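Local coordinates for iota-carbonic anhydrase (Nostoc sp. PCC 7120 = FACHB-418, PDB 7C5W) that catalyses the hydration of carbon dioxide to bicarbonate without a metal cofactor, working as a homotetramer built from two dimers, at the interface of chains A and B. Residues are numbered along the deposited sequence; one frame, centred on the assembly and turned at random. Chains: chain A/B, iota-carbonic anhydrase.

Contact 1: the interface of chains A and B. Residues chain A 77, 86-87, 171; chain B 124, 136-138, 152-153, 173.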
loop_
_atom_site.group_PDB
_atom_site.type_symbol
_atom_site.label_atom_id
_atom_site.label_comp_id
_atom_site.label_asym_id
_atom_site.label_seq_id
_atom_site.Cartn_x
_atom_site.Cartn_y
_atom_site.Cartn_z
ATOM N N LYS A 77 21.184 -8.646 -2.830
ATOM C CA LYS A 77 22.134 -9.429 -3.662
ATOM C C LYS A 77 23.185 -8.456 -4.180
ATOM O O LYS A 77 22.957 -7.755 -5.166
ATOM C CB LYS A 77 21.414 -10.196 -4.774
ATOM C CG LYS A 77 22.307 -11.169 -5.536
ATOM C CD LYS A 77 22.897 -10.552 -6.783
ATOM C CE LYS A 77 24.348 -10.889 -7.036
ATOM N NZ LYS A 77 24.954 -9.915 -7.974
ATOM N N THR A 86 25.617 -15.449 -1.326
ATOM C CA THR A 86 25.058 -14.578 -2.389
ATOM C C THR A 86 24.107 -13.542 -1.775
ATOM O O THR A 86 24.189 -12.361 -2.151
ATOM C CB THR A 86 24.331 -15.419 -3.443
ATOM O OG1 THR A 86 25.279 -16.307 -4.039
ATOM C CG2 THR A 86 23.664 -14.565 -4.499
ATOM N N PHE A 87 23.249 -13.974 -0.853
ATOM C CA PHE A 87 22.138 -13.156 -0.309
ATOM C C PHE A 87 22.494 -12.673 1.099
ATOM O O PHE A 87 22.616 -13.498 2.000
ATOM C CB PHE A 87 20.843 -13.963 -0.391
ATOM C CG PHE A 87 20.543 -14.448 -1.785
ATOM C CD1 PHE A 87 20.209 -13.547 -2.788
ATOM C CD2 PHE A 87 20.629 -15.798 -2.105
ATOM C CE1 PHE A 87 19.959 -13.979 -4.082
ATOM C CE2 PHE A 87 20.372 -16.228 -3.401
ATOM C CZ PHE A 87 20.032 -15.317 -4.385
ATOM N N HIS A 171 19.299 -5.351 -5.482
ATOM C CA HIS A 171 19.864 -6.334 -6.435
ATOM C C HIS A 171 20.794 -5.578 -7.385
ATOM O O HIS A 171 20.296 -4.715 -8.125
ATOM C CB HIS A 171 18.727 -7.077 -7.141
ATOM C CG HIS A 171 19.143 -8.252 -7.960
ATOM N ND1 HIS A 171 18.361 -9.382 -8.061
ATOM C CD2 HIS A 171 20.223 -8.467 -8.742
ATOM C CE1 HIS A 171 18.942 -10.244 -8.876
ATOM N NE2 HIS A 171 20.091 -9.708 -9.301
ATOM N N ALA B 124 15.304 -17.032 -1.062
ATOM C CA ALA B 124 16.141 -16.601 0.080
ATOM C C ALA B 124 15.297 -15.763 1.045
ATOM O O ALA B 124 15.499 -15.892 2.266
ATOM C CB ALA B 124 17.327 -15.807 -0.409
ATOM N N MET B 136 13.343 -12.576 -3.477
ATOM C CA MET B 136 14.767 -12.665 -3.878
ATOM C C MET B 136 15.298 -14.050 -3.511
ATOM O O MET B 136 15.093 -14.485 -2.351
ATOM C CB MET B 136 15.632 -11.615 -3.186
ATOM C CG MET B 136 17.084 -11.736 -3.594
ATOM S SD MET B 136 18.133 -10.450 -2.902
ATOM C CE MET B 136 17.845 -9.122 -4.073
ATOM N N GLY B 137 15.960 -14.699 -4.475
ATOM C CA GLY B 137 16.552 -16.037 -4.315
ATOM C C GLY B 137 17.147 -16.535 -5.612
ATOM O O GLY B 137 17.552 -15.704 -6.439
ATOM N N ASN B 138 17.190 -17.852 -5.773
ATOM C CA ASN B 138 17.694 -18.529 -6.991
ATOM C C ASN B 138 16.519 -19.072 -7.797
ATOM O O ASN B 138 15.490 -19.486 -7.200
ATOM C CB ASN B 138 18.676 -19.653 -6.654
ATOM C CG ASN B 138 20.020 -19.123 -6.216
ATOM O OD1 ASN B 138 20.532 -18.158 -6.791
ATOM N ND2 ASN B 138 20.587 -19.743 -5.197
ATOM N N ASP B 152 20.353 -15.555 -10.177
ATOM C CA ASP B 152 19.920 -14.743 -9.015
ATOM C C ASP B 152 18.729 -13.897 -9.478
ATOM O O ASP B 152 18.908 -13.131 -10.456
ATOM C CB ASP B 152 21.080 -13.885 -8.512
ATOM C CG ASP B 152 22.303 -14.696 -8.116
ATOM O OD1 ASP B 152 22.129 -15.872 -7.725
ATOM O OD2 ASP B 152 23.413 -14.147 -8.207
ATOM N N LYS B 153 17.559 -14.045 -8.844
ATOM C CA LYS B 153 16.315 -13.408 -9.341
ATOM C C LYS B 153 15.610 -12.603 -8.246
ATOM O O LYS B 153 15.304 -13.160 -7.183
ATOM C CB LYS B 153 15.362 -14.457 -9.917
ATOM C CG LYS B 153 14.342 -13.894 -10.890
ATOM C CD LYS B 153 13.523 -14.939 -11.578
ATOM C CE LYS B 153 14.309 -15.748 -12.580
ATOM N NZ LYS B 153 14.649 -14.951 -13.781
ATOM N N SER B 173 20.163 -12.041 -12.817
ATOM C CA SER B 173 21.625 -11.967 -13.050
ATOM C C SER B 173 22.241 -13.368 -12.904
ATOM O O SER B 173 21.722 -14.186 -12.092
ATOM C CB SER B 173 22.259 -10.944 -12.133
ATOM O OG SER B 173 21.897 -11.182 -10.783
#
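A:Phe87 holds CG anti to its own carbonyl carbon (chi1 -56°), which swings the ring across to B:Met136, B:Gly137 and B:Ala124; A:His171 holds CG anti to the backbone N (chi1 -170°) and reaches B:Ser173. The phenyl ring is sandwiched between a methyl of its own chain and chain B. The methyl CG2 of its neighbour A:Thr86 sits over the centre of one face, 3.6 Å above the ring plane. Against the opposite face come B:Ala124 CB, 3.7 Å from A:Phe87 CD2, and B:Gly137 CA, 3.6 Å from CZ of A:Phe87. Glycine lets the backbone itself meet the ring, and alanine offers a methyl small enough to lie against it. Flexible B:Met136 passes the rim obliquely, its CG 3.7 Å from A:Phe87 CE1, and bends at its last torsion to lay the methyl CE beside A:His171 CB. An alanine in place of A:Phe87 would probably open a gap between the A:Thr86 methyl and B:Gly137, leaving B:Met136 freer to turn. At the polar end, NE2 of A:His171 and the hydroxyl OG of B:Ser173 share a nearly straight hydrogen bond of 2.8 Å (168° at H). The B:Asp152 carboxylate crosses the A:Lys77 chain at about a right angle, its OD2 4.5 Å from A:Lys77 NZ, so any attraction is longer-range. The apolar ring and the directional imidazole bond join two subunits of the tetramer and probably help to align them.

Contact 2: the interface of chains A and B. Residues chain A 136, 152-154, 171, 173; chain B 75, 77, 169-171.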
loop_
_atom_site.group_PDB
_atom_site.type_symbol
_atom_site.label_atom_id
_atom_site.label_comp_id
_atom_site.label_asym_id
_atom_site.label_seq_id
_atom_site.Cartn_x
_atom_site.Cartn_y
_atom_site.Cartn_z
ATOM N N MET A 136 14.967 0.936 -11.165
ATOM C CA MET A 136 15.854 0.047 -11.953
ATOM C C MET A 136 16.609 0.920 -12.946
ATOM O O MET A 136 16.002 1.864 -13.497
ATOM C CB MET A 136 15.084 -1.043 -12.707
ATOM C CG MET A 136 15.979 -1.923 -13.551
ATOM S SD MET A 136 15.120 -3.351 -14.280
ATOM C CE MET A 136 15.091 -4.455 -12.871
ATOM N N ASP A 152 24.091 -2.862 -13.215
ATOM C CA ASP A 152 22.613 -2.853 -13.346
ATOM C C ASP A 152 22.025 -2.996 -11.940
ATOM O O ASP A 152 22.269 -4.061 -11.334
ATOM C CB ASP A 152 22.150 -4.003 -14.236
ATOM C CG ASP A 152 22.853 -4.066 -15.584
ATOM O OD1 ASP A 152 23.173 -2.985 -16.136
ATOM O OD2 ASP A 152 23.037 -5.198 -16.087
ATOM N N LYS A 153 21.297 -1.983 -11.438
ATOM C CA LYS A 153 20.855 -1.930 -10.020
ATOM C C LYS A 153 19.341 -1.743 -9.886
ATOM O O LYS A 153 18.795 -0.767 -10.459
ATOM C CB LYS A 153 21.535 -0.794 -9.257
ATOM C CG LYS A 153 21.489 -0.967 -7.741
ATOM C CD LYS A 153 22.276 0.056 -6.993
ATOM C CE LYS A 153 23.766 -0.020 -7.251
ATOM N NZ LYS A 153 24.387 -1.166 -6.544
ATOM N N THR A 154 18.720 -2.605 -9.070
ATOM C CA THR A 154 17.330 -2.463 -8.567
ATOM C C THR A 154 17.356 -2.144 -7.069
ATOM O O THR A 154 17.982 -2.911 -6.339
ATOM C CB THR A 154 16.521 -3.735 -8.824
ATOM O OG1 THR A 154 16.539 -3.920 -10.234
ATOM C CG2 THR A 154 15.103 -3.650 -8.307
ATOM N N HIS A 171 19.299 -5.351 -5.482
ATOM C CA HIS A 171 19.864 -6.334 -6.435
ATOM C C HIS A 171 20.794 -5.578 -7.385
ATOM O O HIS A 171 20.296 -4.715 -8.125
ATOM C CB HIS A 171 18.727 -7.077 -7.141
ATOM C CG HIS A 171 19.143 -8.252 -7.960
ATOM N ND1 HIS A 171 18.361 -9.382 -8.061
ATOM C CD2 HIS A 171 20.223 -8.467 -8.742
ATOM C CE1 HIS A 171 18.942 -10.244 -8.876
ATOM N NE2 HIS A 171 20.091 -9.708 -9.301
ATOM N N SER A 173 24.058 -6.196 -10.269
ATOM C CA SER A 173 24.682 -7.182 -11.187
ATOM C C SER A 173 25.582 -6.477 -12.214
ATOM O O SER A 173 25.203 -5.385 -12.742
ATOM C CB SER A 173 23.630 -8.026 -11.865
ATOM O OG SER A 173 22.743 -7.227 -12.644
ATOM N N LEU B 75 10.056 -2.767 -14.674
ATOM C CA LEU B 75 11.500 -2.739 -14.316
ATOM C C LEU B 75 12.071 -4.143 -14.561
ATOM O O LEU B 75 12.219 -4.924 -13.608
ATOM C CB LEU B 75 11.658 -2.246 -12.872
ATOM C CG LEU B 75 11.433 -0.744 -12.664
ATOM C CD1 LEU B 75 10.044 -0.314 -13.119
ATOM C CD2 LEU B 75 11.650 -0.343 -11.213
ATOM N N LYS B 77 15.142 -6.285 -15.992
ATOM C CA LYS B 77 16.540 -6.509 -16.437
ATOM C C LYS B 77 16.730 -8.010 -16.627
ATOM O O LYS B 77 16.961 -8.739 -15.667
ATOM C CB LYS B 77 17.530 -5.891 -15.450
ATOM C CG LYS B 77 18.980 -5.934 -15.919
ATOM C CD LYS B 77 19.668 -7.214 -15.519
ATOM C CE LYS B 77 20.642 -7.710 -16.552
ATOM N NZ LYS B 77 21.233 -8.995 -16.134
ATOM N N THR B 169 8.424 -5.673 -11.451
ATOM C CA THR B 169 9.910 -5.705 -11.342
ATOM C C THR B 169 10.429 -7.127 -11.557
ATOM O O THR B 169 9.848 -8.060 -10.986
ATOM C CB THR B 169 10.418 -5.186 -9.996
ATOM O OG1 THR B 169 9.739 -3.959 -9.725
ATOM C CG2 THR B 169 11.921 -4.985 -9.987
ATOM N N HIS B 170 11.494 -7.262 -12.351
ATOM C CA HIS B 170 12.140 -8.550 -12.704
ATOM C C HIS B 170 13.622 -8.310 -12.987
ATOM O O HIS B 170 13.931 -7.886 -14.118
ATOM C CB HIS B 170 11.432 -9.155 -13.918
ATOM C CG HIS B 170 11.823 -10.558 -14.212
ATOM N ND1 HIS B 170 12.996 -11.111 -13.733
ATOM C CD2 HIS B 170 11.221 -11.515 -14.956
ATOM C CE1 HIS B 170 13.099 -12.354 -14.163
ATOM N NE2 HIS B 170 12.014 -12.633 -14.906
ATOM N N HIS B 171 14.484 -8.543 -11.991
ATOM C CA HIS B 171 15.966 -8.449 -12.090
ATOM C C HIS B 171 16.535 -9.863 -12.008
ATOM O O HIS B 171 16.376 -10.507 -10.948
ATOM C CB HIS B 171 16.551 -7.542 -11.001
ATOM C CG HIS B 171 17.959 -7.105 -11.238
ATOM N ND1 HIS B 171 18.415 -5.845 -10.876
ATOM C CD2 HIS B 171 19.017 -7.742 -11.793
ATOM C CE1 HIS B 171 19.692 -5.726 -11.195
ATOM N NE2 HIS B 171 20.089 -6.881 -11.766
#
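B:His171 is gripped through both ring nitrogens by hydroxyls of chain A: ND1 hydrogen-bonds A:Thr154 OG1 and NE2 hydrogen-bonds A:Ser173 OG, each at 2.8 Å. A:Ser173 OG lies in the imidazole plane, whereas A:Thr154 OG1 stands slightly out of it, on the side away from A:His171. Hydroxyls suit these places because they can donate or accept, and so can serve either neutral tautomer of the histidine; the two bonds at opposite edges should hold the ring against rotation. Over one face lies its symmetry mate, the A:His171 ring, with ring centres 3.8 Å apart and planes inclined by 15°. CD2 of A:His171 sits over the centre of the B:His171 ring, while CD2 of B:His171 falls nearer the rim of its partner; these carbons are 3.4 Å apart. Further out, the carboxylate OD2 of A:Asp152 comes within 3.5 Å of CE of B:Lys77, whose NZ is close enough for a probable electrostatic pull. A:Met136 packs CB against CB of B:Leu75 at 3.6 Å, and its chain, bent at chi3, brings the methyl CE to CB of B:His171, 3.9 Å away. What positions the first shell is largely strand 148-159 and strand 169-173 of chain A, which carry the hydroxyl partners; A:Ser173 OG also makes a weak bond to the carbonyl O of A:Asp152. Beyond A:Thr154 OG1, the methyl CG2 of the same threonine meets CG2 of B:Thr169 tip to tip, 3.8 Å away.

Contact 1 and contact 2 lie on one two-fold symmetric interface, the centres of their C-alpha atoms about 11 Å apart, and A:His171 belongs to both. In contact 1 that residue reaches outward by an edge nitrogen; in contact 2 the same ring offers a face to its counterpart. The paired histidines therefore lie close to the symmetry axis, and strands 75-77, 132-136, 148-159 and 169-173 contribute to both contacts, from one chain or the other. Each contact recurs with the chains exchanged, so the aromatic wedge of contact 1 is present twice, flanking the central stack, and would probably help fix the subunits' relative orientation.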